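Local coordinates for trypsin-resistant surface T6 protein (Streptococcus pyogenes serotype M6, PDB 4P0D) that probably polymerises into the shaft of the cell-wall-anchored pilus as its backbone subunit, where it serves as the T6 antigen of the bacterial surface, at residues Leu10-Ile15 and Tyr96-Thr101; Gly65-Lys70 and Ser285-Lys290. The protein carries 1 engineered substitution. All coordinates share one frame; numbering follows the deposited sequence.

Contact 1. Residues Leu10-Ile15 and Tyr96-Thr101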
loop_
_atom_site.group_PDB
_atom_site.type_symbol
_atom_site.label_atom_id
_atom_site.label_comp_id
_atom_site.label_asym_id
_atom_site.label_seq_id
_atom_site.Cartn_x
_atom_site.Cartn_y
_atom_site.Cartn_z
ATOM N N LEU A 10 3.936 -37.221 -18.894
ATOM C CA LEU A 10 3.305 -35.924 -19.044
ATOM C C LEU A 10 4.142 -34.921 -18.245
ATOM O O LEU A 10 4.370 -35.099 -17.050
ATOM C CB LEU A 10 1.856 -35.967 -18.540
ATOM C CG LEU A 10 0.981 -36.995 -19.248
ATOM C CD1 LEU A 10 -0.433 -36.965 -18.680
ATOM C CD2 LEU A 10 0.979 -36.759 -20.752
ATOM N N LYS A 11 4.602 -33.882 -18.922
ATOM C CA LYS A 11 5.610 -32.999 -18.372
ATOM C C LYS A 11 5.208 -31.532 -18.483
ATOM O O LYS A 11 4.657 -31.086 -19.489
ATOM C CB LYS A 11 6.934 -33.257 -19.082
ATOM C CG LYS A 11 8.079 -32.344 -18.670
ATOM C CD LYS A 11 9.369 -32.802 -19.331
ATOM C CE LYS A 11 10.537 -31.889 -19.009
ATOM N NZ LYS A 11 11.816 -32.587 -19.327
ATOM N N ILE A 12 5.494 -30.790 -17.428
ATOM C CA ILE A 12 5.264 -29.364 -17.404
ATOM C C ILE A 12 6.613 -28.683 -17.154
ATOM O O ILE A 12 7.334 -29.057 -16.229
ATOM C CB ILE A 12 4.260 -28.971 -16.312
ATOM C CG1 ILE A 12 2.916 -29.672 -16.561
ATOM C CG2 ILE A 12 4.040 -27.457 -16.320
ATOM C CD1 ILE A 12 1.972 -29.647 -15.371
ATOM N N THR A 13 6.971 -27.727 -18.004
ATOM C CA THR A 13 8.169 -26.903 -17.779
ATOM C C THR A 13 7.810 -25.453 -17.418
ATOM O O THR A 13 6.629 -25.076 -17.401
ATOM C CB THR A 13 9.084 -26.890 -19.010
ATOM O OG1 THR A 13 8.343 -26.376 -20.110
ATOM C CG2 THR A 13 9.574 -28.283 -19.328
ATOM N N ASN A 14 8.833 -24.654 -17.117
ATOM C CA ASN A 14 8.660 -23.245 -16.758
ATOM C C ASN A 14 7.838 -23.040 -15.498
ATOM O O ASN A 14 7.041 -22.097 -15.403
ATOM C CB ASN A 14 8.057 -22.420 -17.919
ATOM C CG ASN A 14 8.323 -20.929 -17.768
ATOM O OD1 ASN A 14 9.414 -20.540 -17.339
ATOM N ND2 ASN A 14 7.336 -20.089 -18.097
ATOM N N ILE A 15 8.073 -23.886 -14.499
ATOM C CA ILE A 15 7.385 -23.784 -13.231
ATOM C C ILE A 15 8.198 -22.886 -12.303
ATOM O O ILE A 15 9.299 -23.247 -11.869
ATOM C CB ILE A 15 7.169 -25.166 -12.584
ATOM C CG1 ILE A 15 6.405 -26.078 -13.545
ATOM C CG2 ILE A 15 6.391 -25.032 -11.275
ATOM C CD1 ILE A 15 6.018 -27.425 -12.969
ATOM N N TYR A 96 -5.820 -35.103 -19.063
ATOM C CA TYR A 96 -5.788 -34.412 -17.772
ATOM C C TYR A 96 -5.861 -32.888 -17.905
ATOM O O TYR A 96 -5.413 -32.310 -18.874
ATOM C CB TYR A 96 -4.483 -34.733 -17.013
ATOM C CG TYR A 96 -4.284 -36.182 -16.635
ATOM C CD1 TYR A 96 -3.767 -37.092 -17.548
ATOM C CD2 TYR A 96 -4.610 -36.639 -15.356
ATOM C CE1 TYR A 96 -3.588 -38.415 -17.206
ATOM C CE2 TYR A 96 -4.427 -37.964 -15.005
ATOM C CZ TYR A 96 -3.915 -38.840 -15.938
ATOM O OH TYR A 96 -3.736 -40.149 -15.597
ATOM N N ILE A 97 -6.404 -32.250 -16.884
ATOM C CA ILE A 97 -6.217 -30.816 -16.678
ATOM C C ILE A 97 -5.244 -30.681 -15.524
ATOM O O ILE A 97 -5.463 -31.267 -14.473
ATOM C CB ILE A 97 -7.539 -30.133 -16.288
ATOM C CG1 ILE A 97 -8.534 -30.203 -17.452
ATOM C CG2 ILE A 97 -7.304 -28.679 -15.871
ATOM C CD1 ILE A 97 -8.057 -29.565 -18.738
ATOM N N ALA A 98 -4.177 -29.907 -15.720
ATOM C CA ALA A 98 -3.266 -29.595 -14.631
ATOM C C ALA A 98 -3.536 -28.181 -14.139
ATOM O O ALA A 98 -3.660 -27.258 -14.946
ATOM C CB ALA A 98 -1.828 -29.753 -15.098
ATOM N N LEU A 99 -3.671 -28.031 -12.824
ATOM C CA LEU A 99 -3.716 -26.726 -12.174
ATOM C C LEU A 99 -2.486 -26.521 -11.271
ATOM O O LEU A 99 -2.136 -27.390 -10.436
ATOM C CB LEU A 99 -4.995 -26.541 -11.349
ATOM C CG LEU A 99 -6.319 -26.639 -12.131
ATOM C CD1 LEU A 99 -7.502 -26.507 -11.174
ATOM C CD2 LEU A 99 -6.414 -25.602 -13.246
ATOM N N LEU A 100 -1.856 -25.360 -11.444
ATOM C CA LEU A 100 -0.720 -24.943 -10.623
ATOM C C LEU A 100 -1.191 -23.816 -9.697
ATOM O O LEU A 100 -1.616 -22.745 -10.179
ATOM C CB LEU A 100 0.443 -24.478 -11.508
ATOM C CG LEU A 100 1.055 -25.531 -12.455
ATOM C CD1 LEU A 100 0.376 -25.529 -13.822
ATOM C CD2 LEU A 100 2.542 -25.278 -12.653
ATOM N N THR A 101 -1.149 -24.069 -8.389
ATOM C CA THR A 101 -1.742 -23.173 -7.382
ATOM C C THR A 101 -0.742 -22.894 -6.281
ATOM O O THR A 101 0.269 -23.579 -6.167
ATOM C CB THR A 101 -2.972 -23.805 -6.694
ATOM O OG1 THR A 101 -2.617 -25.087 -6.174
ATOM C CG2 THR A 101 -4.105 -23.966 -7.650
#

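Contact 2. Residues Gly65-Lys70 and Ser285-Lys290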
loop_
_atom_site.group_PDB
_atom_site.type_symbol
_atom_site.label_atom_id
_atom_site.label_comp_id
_atom_site.label_asym_id
_atom_site.label_seq_id
_atom_site.Cartn_x
_atom_site.Cartn_y
_atom_site.Cartn_z
ATOM N N GLY A 65 -15.386 -26.076 -13.859
ATOM C CA GLY A 65 -16.302 -27.157 -13.471
ATOM C C GLY A 65 -15.704 -28.082 -12.441
ATOM O O GLY A 65 -16.389 -28.552 -11.540
ATOM N N ILE A 66 -14.406 -28.345 -12.573
ATOM C CA ILE A 66 -13.685 -29.159 -11.613
ATOM C C ILE A 66 -13.697 -28.497 -10.245
ATOM O O ILE A 66 -13.903 -29.156 -9.218
ATOM C CB ILE A 66 -12.231 -29.409 -12.083
ATOM C CG1 ILE A 66 -12.248 -30.361 -13.280
ATOM C CG2 ILE A 66 -11.383 -29.970 -10.955
ATOM C CD1 ILE A 66 -10.904 -30.668 -13.884
ATOM N N ASN A 67 -13.445 -27.191 -10.224
ATOM C CA ASN A 67 -13.392 -26.460 -8.962
ATOM C C ASN A 67 -14.741 -26.247 -8.282
ATOM O O ASN A 67 -14.798 -26.177 -7.061
ATOM C CB ASN A 67 -12.647 -25.136 -9.157
ATOM C CG ASN A 67 -11.149 -25.319 -9.100
ATOM O OD1 ASN A 67 -10.650 -25.981 -8.196
ATOM N ND2 ASN A 67 -10.427 -24.740 -10.049
ATOM N N THR A 68 -15.823 -26.160 -9.049
ATOM C CA THR A 68 -17.160 -26.156 -8.423
ATOM C C THR A 68 -17.601 -27.541 -7.984
ATOM O O THR A 68 -18.440 -27.675 -7.097
ATOM C CB THR A 68 -18.265 -25.650 -9.357
ATOM O OG1 THR A 68 -18.413 -26.537 -10.468
ATOM C CG2 THR A 68 -17.985 -24.238 -9.847
ATOM N N GLY A 69 -17.054 -28.575 -8.610
ATOM C CA GLY A 69 -17.509 -29.940 -8.361
ATOM C C GLY A 69 -18.514 -30.436 -9.386
ATOM O O GLY A 69 -18.911 -31.595 -9.324
ATOM N N LYS A 70 -18.926 -29.582 -10.325
ATOM C CA LYS A 70 -19.851 -29.975 -11.416
ATOM C C LYS A 70 -19.291 -31.061 -12.332
ATOM O O LYS A 70 -20.036 -31.910 -12.840
ATOM C CB LYS A 70 -20.196 -28.765 -12.286
ATOM N N SER A 285 -6.571 -12.894 -7.996
ATOM C CA SER A 285 -6.705 -14.340 -7.841
ATOM C C SER A 285 -5.456 -15.087 -8.306
ATOM O O SER A 285 -4.962 -14.846 -9.390
ATOM C CB SER A 285 -7.898 -14.910 -8.592
ATOM O OG SER A 285 -7.908 -16.338 -8.412
ATOM N N ASN A 286 -4.975 -16.012 -7.474
ATOM C CA ASN A 286 -3.935 -16.956 -7.897
ATOM C C ASN A 286 -4.489 -18.360 -8.188
ATOM O O ASN A 286 -3.738 -19.336 -8.292
ATOM C CB ASN A 286 -2.763 -16.986 -6.901
ATOM C CG ASN A 286 -3.141 -17.524 -5.531
ATOM O OD1 ASN A 286 -4.322 -17.700 -5.206
ATOM N ND2 ASN A 286 -2.133 -17.776 -4.715
ATOM N N ASN A 287 -5.809 -18.441 -8.325
ATOM C CA ASN A 287 -6.491 -19.669 -8.715
ATOM C C ASN A 287 -7.761 -19.234 -9.416
ATOM O O ASN A 287 -8.863 -19.398 -8.888
ATOM C CB ASN A 287 -6.770 -20.520 -7.475
ATOM C CG ASN A 287 -7.145 -21.953 -7.807
ATOM O OD1 ASN A 287 -7.179 -22.371 -8.970
ATOM N ND2 ASN A 287 -7.444 -22.710 -6.775
ATOM N N PRO A 288 -7.611 -18.643 -10.616
ATOM C CA PRO A 288 -8.733 -17.932 -11.199
ATOM C C PRO A 288 -9.902 -18.812 -11.684
ATOM O O PRO A 288 -10.949 -18.274 -12.062
ATOM C CB PRO A 288 -8.096 -17.188 -12.388
ATOM C CG PRO A 288 -6.622 -17.165 -12.092
ATOM C CD PRO A 288 -6.418 -18.518 -11.466
ATOM N N THR A 289 -9.714 -20.131 -11.727
ATOM C CA THR A 289 -10.804 -21.025 -12.117
ATOM C C THR A 289 -11.593 -21.513 -10.899
ATOM O O THR A 289 -12.442 -22.373 -11.017
ATOM C CB THR A 289 -10.325 -22.212 -12.992
ATOM O OG1 THR A 289 -9.488 -23.096 -12.225
ATOM C CG2 THR A 289 -9.582 -21.709 -14.196
ATOM N N LYS A 290 -11.321 -20.940 -9.737
ATOM C CA LYS A 290 -11.999 -21.299 -8.501
ATOM C C LYS A 290 -12.649 -20.068 -7.894
ATOM O O LYS A 290 -12.042 -19.002 -7.871
ATOM C CB LYS A 290 -10.995 -21.875 -7.503
ATOM C CG LYS A 290 -11.571 -22.240 -6.132
ATOM C CD LYS A 290 -10.466 -22.775 -5.223
ATOM C CE LYS A 290 -10.934 -22.982 -3.789
ATOM N NZ LYS A 290 -11.361 -21.697 -3.168
HETATM O O HOH W 1 -7.978 -25.624 -7.104
#

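Contact 1. Residues Leu10-Ile15 and Tyr96-Thr101
L10 meets Y96 through a single methyl: CD1 lies 3.5 Å from Y96 CD1 and almost as near CE1, the leucine chain crossing the tyrosine at about a right angle and coming at the ring obliquely. Two residues along each strand, the CD1 methyl of I12 drops onto A98 CB at 3.8 Å; with CG1 anti to the carbonyl carbon (chi1 -60°), the longer arm of the isoleucine extends through CD1 to the small alanine. At the far end L100 CD2 touches three carbons of I15, CG1 at 4.0 Å and CG2 and CD1 barely farther. The two segments run nearly parallel, 12° apart, and even the closest facing pair, I15 CA and L100 CA, is 8.6 Å apart, too far for backbone pairing: they belong to opposed layers of the Ig-like domain. L10 and I12 are held by main-chain bonds to Y88 and A86, and on the other edge K11 and T13 bond to strand 139-155. The ring of Y96 packs edge-to-face with Y88, while A98 also touches L23, and I12 and L100 both reach I112. Every touching residue is buried and no hydrogen bond joins the two segments, so their contact is apolar, resting on the fit of methyls and one ring in the core of the sandwich.

Contact 2. Residues Gly65-Lys70 and Ser285-Lys290
N67, on the last turn of helix 56-68, carries this contact with the turn N287-K290. Its CB lies 3.3 Å from T289 O and also faces K290 CA. One bond farther out, CG packs 3.8 Å from K290 CB, the two side chains crossing at about a right angle; the lysine chain then leads away from the helix. At the tip the amide divides its work. ND2 reaches both oxygens of T289, the hydroxyl OG1 at 2.9 Å and the carbonyl O at 3.3 Å, but both hydrogen bonds are weak, the first bent to 116° and the second to 140°. T289 presents the hydroxyl with OG1 placed between its own backbone N and carbonyl carbon (chi1 67°), so that OG1 and O form a pair of acceptors for one nitrogen. On the other branch OD1 accepts from a water at 2.9 Å, and the same water accepts from N287 ND2 at 3.0 Å, bridging the two asparagines. Although the ND2 bonds are weak, having partners on both branches probably helps to fix the amide's rotation.

The receiving loop has supports of its own. K290 N bonds back to N287 O, closing a type I beta turn, and N287 N donates to S285 OG at 3.0 Å in an ST turn. Beyond N67, the side chain of T289 touches T60, A63 and N64 of the same helix and L99 of strand 94-101, while P288 packs on T108, Y183 and A187. The loop following strand 276-285, from the Cna-B-like part of the chain, therefore rests against the end of helix 56-68 and strands 94-101 and 108-116 of the Ig-like domain, joining neighbouring modules of the pilin.

In the fold
The two contacts, whose centres are 15 Å apart, share strand 94-101. In contact 1 its Y96, A98 and L100 face the opposing layer; L99 and T101, on the alternate side, meet contact 2. L99 CD1 lies 3.6 Å from N67 ND2, and T101 CG2 the same distance from N287 CG, so helix end and loop both rest on the back of this strand. I97 CB adds a looser touch to I66 CD1 at 4.2 Å. Contact 1 is part of the interior of the first domain; contact 2 lies at its junction with the next. The bound calcium, whose site includes S82 and T85, lies about 7 Å from the I15 side chain.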